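Side-chain contacts in indole-3-pyruvate decarboxylase (Azospirillum brasilense, PDB 2NXW), which catalyses the decarboxylation of indole-3-pyruvate to indole-3-acetaldehyde, a step of auxin biosynthesis, using thiamine diphosphate and a metal ion: residues M481-Q486 / F491-D496; K32-Q37 / G196-W201; A212-A217 / H330-I335. All blocks are in the same frame, centred on the assembly; numbering follows the deposited sequence. Where two conformers were deposited one is given.

Interaction 1. Residues M481-Q486 / F491-D496. With TPP (thiamine diphosphate), chain E.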
# COMPACT_ATOMS: atom_id res chain seq x y z
N MET A 481 -30.82 10.13 10.54
CA MET A 481 -29.90 10.84 9.66
C MET A 481 -29.74 10.08 8.35
O MET A 481 -29.58 10.70 7.29
CB MET A 481 -28.53 10.99 10.33
CG MET A 481 -28.48 12.14 11.30
SD MET A 481 -26.79 12.63 11.67
CE MET A 481 -26.32 13.42 10.11
N LEU A 482 -29.78 8.76 8.41
CA LEU A 482 -29.64 7.97 7.18
C LEU A 482 -30.93 8.05 6.36
O LEU A 482 -30.88 8.04 5.12
CB LEU A 482 -29.30 6.52 7.52
CG LEU A 482 -28.02 6.35 8.35
CD1 LEU A 482 -27.70 4.86 8.44
CD2 LEU A 482 -26.86 7.09 7.71
N ARG A 483 -32.07 8.15 7.02
CA ARG A 483 -33.34 8.30 6.30
C ARG A 483 -33.30 9.60 5.49
O ARG A 483 -33.78 9.64 4.35
CB ARG A 483 -34.53 8.36 7.27
CG ARG A 483 -35.90 8.48 6.54
CD ARG A 483 -37.05 8.70 7.51
NE ARG A 483 -37.00 7.68 8.56
CZ ARG A 483 -37.35 6.41 8.40
NH1 ARG A 483 -37.81 5.98 7.23
NH2 ARG A 483 -37.16 5.54 9.38
N THR A 484 -32.72 10.66 6.04
CA THR A 484 -32.70 11.92 5.31
C THR A 484 -31.88 11.83 4.04
O THR A 484 -32.15 12.53 3.06
CB THR A 484 -32.15 13.09 6.17
OG1 THR A 484 -30.73 12.98 6.30
CG2 THR A 484 -32.82 13.10 7.54
N PHE A 485 -30.89 10.95 4.04
CA PHE A 485 -30.01 10.76 2.88
C PHE A 485 -30.57 9.78 1.86
O PHE A 485 -30.32 9.91 0.65
CB PHE A 485 -28.64 10.25 3.32
CG PHE A 485 -27.92 11.16 4.27
CD1 PHE A 485 -26.93 10.65 5.11
CD2 PHE A 485 -28.21 12.52 4.32
CE1 PHE A 485 -26.25 11.49 5.99
CE2 PHE A 485 -27.54 13.37 5.20
CZ PHE A 485 -26.55 12.84 6.04
N GLN A 486 -31.33 8.79 2.33
CA GLN A 486 -31.87 7.75 1.44
C GLN A 486 -33.20 7.29 2.03
O GLN A 486 -33.33 6.18 2.54
CB GLN A 486 -30.87 6.60 1.36
CG GLN A 486 -31.12 5.58 0.27
CD GLN A 486 -29.93 4.66 0.13
OE1 GLN A 486 -28.94 5.01 -0.52
NE2 GLN A 486 -29.99 3.49 0.76
N PHE A 491 -34.61 -0.33 5.79
CA PHE A 491 -33.75 -0.71 6.91
C PHE A 491 -33.46 0.37 7.96
O PHE A 491 -32.94 0.05 9.03
CB PHE A 491 -32.43 -1.33 6.38
CG PHE A 491 -31.65 -0.44 5.45
CD1 PHE A 491 -31.00 0.71 5.93
CD2 PHE A 491 -31.57 -0.74 4.09
CE1 PHE A 491 -30.28 1.53 5.07
CE2 PHE A 491 -30.85 0.09 3.23
CZ PHE A 491 -30.21 1.22 3.71
N ASN A 492 -33.81 1.62 7.67
CA ASN A 492 -33.58 2.69 8.64
C ASN A 492 -34.69 2.74 9.67
O ASN A 492 -34.61 3.50 10.65
CB ASN A 492 -33.44 4.04 7.93
CG ASN A 492 -32.17 4.14 7.12
OD1 ASN A 492 -32.16 4.71 6.02
ND2 ASN A 492 -31.08 3.59 7.65
N ASP A 493 -35.74 1.95 9.46
CA ASP A 493 -36.84 1.87 10.42
C ASP A 493 -36.40 0.94 11.54
O ASP A 493 -36.11 -0.23 11.30
CB ASP A 493 -38.09 1.24 9.79
CG ASP A 493 -38.74 2.13 8.76
OD1 ASP A 493 -38.50 3.35 8.74
OD2 ASP A 493 -39.55 1.58 7.97
N LEU A 494 -36.37 1.44 12.77
CA LEU A 494 -35.98 0.61 13.90
C LEU A 494 -37.23 0.23 14.68
O LEU A 494 -38.31 0.79 14.47
CB LEU A 494 -34.97 1.34 14.80
CG LEU A 494 -33.67 1.76 14.10
CD1 LEU A 494 -32.75 2.49 15.07
CD2 LEU A 494 -32.96 0.54 13.51
N ASP A 495 -37.07 -0.72 15.58
CA ASP A 495 -38.17 -1.22 16.40
C ASP A 495 -38.35 -0.31 17.61
O ASP A 495 -37.58 0.63 17.83
CB ASP A 495 -37.84 -2.64 16.86
CG ASP A 495 -39.06 -3.51 17.03
OD1 ASP A 495 -40.18 -2.97 17.17
OD2 ASP A 495 -38.89 -4.75 17.04
N ASP A 496 -39.39 -0.60 18.38
CA ASP A 496 -39.69 0.14 19.60
C ASP A 496 -38.92 -0.51 20.74
O ASP A 496 -39.07 -1.69 20.99
CB ASP A 496 -41.20 0.07 19.88
CG ASP A 496 -41.59 0.67 21.23
OD1 ASP A 496 -41.17 1.81 21.51
OD2 ASP A 496 -42.32 -0.00 21.99
N1' TPP E . -21.79 3.15 12.89
C2' TPP E . -21.04 3.96 13.64
CM2 TPP E . -20.19 3.37 14.76
N3' TPP E . -21.02 5.28 13.42
C4' TPP E . -21.76 5.86 12.44
N4' TPP E . -21.64 7.20 12.21
C5' TPP E . -22.63 5.04 11.64
C6' TPP E . -22.60 3.66 11.89
C7' TPP E . -23.54 5.61 10.53
N3 TPP E . -24.66 6.52 11.05
C2 TPP E . -24.49 7.84 10.98
S1 TPP E . -25.99 8.50 11.62
C5 TPP E . -26.79 6.97 11.93
C4 TPP E . -25.86 6.02 11.52
CM4 TPP E . -26.16 4.50 11.61
C6 TPP E . -28.15 6.81 12.50
C7 TPP E . -28.15 7.30 13.96
O7 TPP E . -29.40 6.91 14.48
PA TPP E . -29.72 7.60 15.87
O1A TPP E . -28.65 7.34 16.93
O2A TPP E . -31.06 7.01 16.28
O3A TPP E . -29.88 9.18 15.72
PB TPP E . -30.85 9.83 14.55
O1B TPP E . -32.18 9.07 14.48
O2B TPP E . -31.04 11.31 15.01
O3B TPP E . -30.14 9.82 13.21
O HOH W 1 -38.22 3.51 5.97
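R483 and N492 bring the two backbones nearest, CA atoms 6.1 Å apart, between helix 480-485 and the irregular loop 491-496 that folds back on it. The salt bridge across the segments joins R483 to D493: NH2 reaches OD1 at 2.6 Å, with an N-H...O angle of 152° and guanidinium and carboxylate nearly coplanar. NH1 adds a weak bond to the same oxygen, and a water at the guanidinium edge accepts from NH1 and donates to OD1. An extended start (chi1 -179°) and a bend at chi3 bring the guanidinium to D493, while N492 CB lies over one face, toward its rim. NE is paired with E480, so this arginine carries two carboxylates. NH2 also bonds S478, which with D449 and N476 lies at the bound magnesium, so the salt bridge stands in a second shell behind the metal. L482 wedges between loop and cofactor: its CB rests on N492 ND2 at 3.4 Å, and its CD1 meets the CM4 methyl of thiamine diphosphate at 3.5 Å. M481 N donates to diphosphate O3B at 2.8 Å, so neighbouring residues at the helix start serve cofactor (M481, L482) and loop (L482, R483). Q486 NE2, bonded to S489, also meets F491 CZ at 3.7 Å, amide and ring steeply inclined. Helix 547-558 packs on T484 and F485, helix 449-455 touches L494, and P43 of the second subunit lies against L482 and F491.

Interaction 2. Residues K32-Q37 / G196-W201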
# COMPACT_ATOMS: atom_id res chain seq x y z
N LYS A 32 0.01 11.48 36.14
CA LYS A 32 -0.53 12.44 37.09
C LYS A 32 0.27 13.75 37.02
O LYS A 32 -0.31 14.84 37.11
CB LYS A 32 -0.50 11.86 38.50
CG LYS A 32 -1.14 12.78 39.52
CD LYS A 32 -1.13 12.19 40.91
CE LYS A 32 -1.79 13.13 41.90
NZ LYS A 32 -1.78 12.60 43.28
N ASP A 33 1.59 13.64 36.85
CA ASP A 33 2.45 14.83 36.75
C ASP A 33 2.05 15.69 35.56
O ASP A 33 2.26 16.91 35.56
CB ASP A 33 3.93 14.45 36.53
CG ASP A 33 4.56 13.81 37.74
OD1 ASP A 33 4.09 14.03 38.88
OD2 ASP A 33 5.56 13.08 37.54
N ARG A 34 1.50 15.05 34.54
CA ARG A 34 1.09 15.73 33.33
C ARG A 34 -0.38 16.12 33.30
O ARG A 34 -0.90 16.53 32.25
CB ARG A 34 1.46 14.87 32.13
CG ARG A 34 2.98 14.80 31.94
CD ARG A 34 3.41 13.71 30.98
NE ARG A 34 4.84 13.81 30.68
CZ ARG A 34 5.81 13.44 31.51
NH1 ARG A 34 5.52 12.93 32.70
NH2 ARG A 34 7.08 13.62 31.15
N GLY A 35 -1.05 15.99 34.44
CA GLY A 35 -2.44 16.40 34.53
C GLY A 35 -3.54 15.36 34.47
O GLY A 35 -4.71 15.72 34.66
N ALA A 36 -3.21 14.10 34.21
CA ALA A 36 -4.23 13.06 34.14
C ALA A 36 -5.01 13.04 35.44
O ALA A 36 -4.43 13.18 36.53
CB ALA A 36 -3.58 11.71 33.89
N GLN A 37 -6.32 12.86 35.35
CA GLN A 37 -7.18 12.87 36.52
C GLN A 37 -7.84 11.55 36.87
O GLN A 37 -8.45 11.41 37.93
CB GLN A 37 -8.26 13.94 36.34
CG GLN A 37 -7.70 15.34 36.18
CD GLN A 37 -8.78 16.37 35.90
OE1 GLN A 37 -9.48 16.30 34.89
NE2 GLN A 37 -8.90 17.35 36.78
N GLY A 196 11.36 11.44 33.80
CA GLY A 196 11.68 12.85 33.74
C GLY A 196 10.70 13.65 32.90
O GLY A 196 9.59 13.19 32.63
N ASP A 197 11.11 14.84 32.47
CA ASP A 197 10.25 15.70 31.66
C ASP A 197 10.22 15.31 30.19
O ASP A 197 11.07 14.56 29.71
CB ASP A 197 10.71 17.16 31.75
CG ASP A 197 10.66 17.71 33.15
OD1 ASP A 197 9.80 17.27 33.95
OD2 ASP A 197 11.48 18.60 33.45
N ASP A 198 9.23 15.83 29.47
CA ASP A 198 9.11 15.53 28.05
C ASP A 198 10.35 16.02 27.31
O ASP A 198 10.88 17.10 27.60
CB ASP A 198 7.93 16.26 27.40
CG ASP A 198 6.58 15.91 28.00
OD1 ASP A 198 6.46 14.87 28.68
OD2 ASP A 198 5.64 16.70 27.76
N PRO A 199 10.84 15.24 26.34
CA PRO A 199 12.01 15.69 25.59
C PRO A 199 11.53 16.82 24.67
O PRO A 199 10.40 16.79 24.19
CB PRO A 199 12.45 14.44 24.83
CG PRO A 199 11.17 13.67 24.67
CD PRO A 199 10.52 13.83 26.02
N ALA A 200 12.38 17.80 24.42
CA ALA A 200 12.00 18.93 23.57
C ALA A 200 11.85 18.61 22.09
O ALA A 200 12.68 17.91 21.50
CB ALA A 200 13.00 20.08 23.75
N TRP A 201 10.78 19.12 21.48
CA TRP A 201 10.55 18.93 20.05
C TRP A 201 11.20 20.10 19.33
O TRP A 201 11.33 21.19 19.90
CB TRP A 201 9.05 18.88 19.74
CG TRP A 201 8.45 17.51 19.90
CD1 TRP A 201 8.52 16.71 21.00
CD2 TRP A 201 7.70 16.79 18.92
NE1 TRP A 201 7.85 15.53 20.77
CE2 TRP A 201 7.34 15.55 19.50
CE3 TRP A 201 7.29 17.06 17.60
CZ2 TRP A 201 6.59 14.59 18.81
CZ3 TRP A 201 6.55 16.10 16.92
CH2 TRP A 201 6.21 14.88 17.53
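R34 grips D198 side-on, with NE and NH2 both directed at the single oxygen OD1. The NE bond to D198 OD1 measures 2.8 Å and comes in on the syn side, close to the carboxylate plane. NH2 reaches the same OD1 at 2.8 Å from the anti side, 33° out of that plane, so the two flat groups are tilted against each other rather than laid flush. The other hydrogen of NH2 goes to the backbone: G196 O accepts it at 2.9 Å with an N-H...O angle of 162°, in the carbonyl plane. All three bonds leave at the edge of the guanidinium, close to its plane, and together with the NH1 bond to A30 O they fix its rotation. The arginine is extended from CG to NE, and it runs past the aspartate side chain in the opposite direction.

R34 itself stands where helix 23-33 stops. G35, at positive phi, is the C-prime residue of a Schellman motif, with G35 N bonded to K32 O at 3.0 Å and A36 N to L31 O; a side chain at this position would press on the preceding carbonyl oxygen. The arginine thus reaches from a helix C-terminus of the N-terminal thiamine-diphosphate-binding domain to the linker that runs from strand 179-184 to helix 205-221.

D198 OD2 has a second mate in R173, which makes the carboxylate a bridge between two arginines and probably favours its ionised form. Beyond the polar contacts, R34 packs on L169 and R173 of helix 161-175 and on L85, while W201 farther along the linker rests on A171 and A174 of that same helix.

Interaction 3. Residues A212-A217 / H330-I335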
# COMPACT_ATOMS: atom_id res chain seq x y z
N ALA A 212 5.84 34.57 10.91
CA ALA A 212 5.04 35.62 11.53
C ALA A 212 4.95 36.86 10.64
O ALA A 212 3.88 37.45 10.49
CB ALA A 212 5.63 35.99 12.90
N ASP A 213 6.07 37.27 10.06
CA ASP A 213 6.06 38.44 9.19
C ASP A 213 5.19 38.21 7.97
O ASP A 213 4.41 39.08 7.58
CB ASP A 213 7.48 38.79 8.71
CG ASP A 213 8.34 39.39 9.80
OD1 ASP A 213 7.80 39.86 10.83
OD2 ASP A 213 9.58 39.40 9.62
N GLU A 214 5.31 37.02 7.37
CA GLU A 214 4.53 36.71 6.18
C GLU A 214 3.04 36.64 6.47
O GLU A 214 2.22 37.11 5.68
CB GLU A 214 4.99 35.39 5.56
CG GLU A 214 4.51 35.23 4.13
CD GLU A 214 4.85 33.88 3.53
OE1 GLU A 214 5.83 33.25 3.99
OE2 GLU A 214 4.15 33.47 2.58
N VAL A 215 2.69 36.04 7.60
CA VAL A 215 1.29 35.94 7.99
C VAL A 215 0.68 37.33 8.16
O VAL A 215 -0.41 37.60 7.66
CB VAL A 215 1.13 35.15 9.31
CG1 VAL A 215 -0.28 35.31 9.85
CG2 VAL A 215 1.43 33.68 9.07
N LEU A 216 1.37 38.22 8.86
CA LEU A 216 0.84 39.56 9.07
C LEU A 216 0.71 40.32 7.75
O LEU A 216 -0.26 41.05 7.55
CB LEU A 216 1.70 40.34 10.06
CG LEU A 216 1.63 39.84 11.51
CD1 LEU A 216 2.48 40.74 12.41
CD2 LEU A 216 0.18 39.84 11.98
N ALA A 217 1.67 40.13 6.86
CA ALA A 217 1.62 40.81 5.57
C ALA A 217 0.41 40.32 4.79
O ALA A 217 -0.30 41.11 4.15
CB ALA A 217 2.89 40.54 4.78
N HIS A 330 3.93 27.31 0.36
CA HIS A 330 5.11 26.80 1.06
C HIS A 330 4.74 26.48 2.51
O HIS A 330 3.78 27.02 3.05
CB HIS A 330 6.21 27.86 1.04
CG HIS A 330 7.52 27.40 1.61
ND1 HIS A 330 8.52 28.27 1.97
CD2 HIS A 330 8.00 26.16 1.85
CE1 HIS A 330 9.56 27.59 2.42
NE2 HIS A 330 9.26 26.30 2.36
N THR A 331 5.52 25.59 3.13
CA THR A 331 5.27 25.18 4.50
C THR A 331 6.46 25.39 5.43
O THR A 331 7.59 24.99 5.12
CB THR A 331 4.86 23.70 4.58
OG1 THR A 331 3.66 23.49 3.83
CG2 THR A 331 4.64 23.27 6.02
N TYR A 332 6.20 26.03 6.56
CA TYR A 332 7.20 26.27 7.58
C TYR A 332 7.07 25.13 8.58
O TYR A 332 5.99 24.90 9.13
CB TYR A 332 6.92 27.59 8.30
CG TYR A 332 7.18 28.84 7.49
CD1 TYR A 332 8.46 29.37 7.38
CD2 TYR A 332 6.12 29.50 6.87
CE1 TYR A 332 8.68 30.55 6.67
CE2 TYR A 332 6.34 30.68 6.15
CZ TYR A 332 7.62 31.20 6.06
OH TYR A 332 7.83 32.37 5.37
N ALA A 333 8.17 24.41 8.82
CA ALA A 333 8.15 23.30 9.76
C ALA A 333 8.68 23.73 11.12
O ALA A 333 9.33 24.76 11.25
CB ALA A 333 8.98 22.14 9.20
N ASP A 334 8.39 22.92 12.13
CA ASP A 334 8.83 23.17 13.50
C ASP A 334 8.37 24.51 14.06
O ASP A 334 9.16 25.29 14.58
CB ASP A 334 10.36 23.05 13.59
CG ASP A 334 10.87 21.73 13.05
OD1 ASP A 334 10.15 20.72 13.20
OD2 ASP A 334 11.98 21.70 12.49
N ILE A 335 7.08 24.77 13.94
CA ILE A 335 6.49 25.99 14.45
C ILE A 335 5.34 25.65 15.38
O ILE A 335 4.23 25.35 14.93
CB ILE A 335 5.95 26.88 13.30
CG1 ILE A 335 7.12 27.34 12.43
CG2 ILE A 335 5.18 28.07 13.88
CD1 ILE A 335 6.77 28.39 11.41
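Y332 OH donates a hydrogen bond to E214 OE1 at 2.6 Å, a short link that is the sole touch between helix segment 212-217 and strand segment 330-335. The phenol meets the oxygen nearly along its C-O axis. OE1 also sits at the edge of the ring, in its plane, 3.4 Å from Y332 CE2, and the carboxylate is turned 67° from the ring. E214 gets there with CG anti to the backbone N (chi1 -163°) and an extended chain beyond it, which carries the carboxylate from the helix to the phenol. Behind the hydroxyl, the tyrosine lies on A207 and C211 of helix 205-221 and on L327, which E214 and V215 also touch. A phenylalanine here would keep that packing but is likely to leave E214 OE1 without its hydrogen-bond donor, setting the glutamate freer to turn. The contact ties helix 205-221, which also packs on helix 337-346 through A212 and L216, to the outermost strand 330-333 of the central domain's mixed sheet, where Y332 is backbone-bonded to V325 of antiparallel strand 324-327.

How the interactions relate
Each interaction belongs mainly to a different part of the three-domain fold of this enzyme family. Interaction 2 closes first along the chain, then interaction 3, then interaction 1. Interactions 2 and 3 are closest: their centres are 28 Å apart. Their nearest atoms are about 6 Å apart without touching, and linker 196-201 leads on to helix 205-221. Interaction 2 thus holds the linker to the N-terminal domain, and interaction 3 joins the helix that follows to the edge of the central sheet. Interaction 1 lies in the C-terminal domain; its centre is 45 Å from that of interaction 2 and 47 Å from that of interaction 3. Among the three it alone borders the thiamine diphosphate.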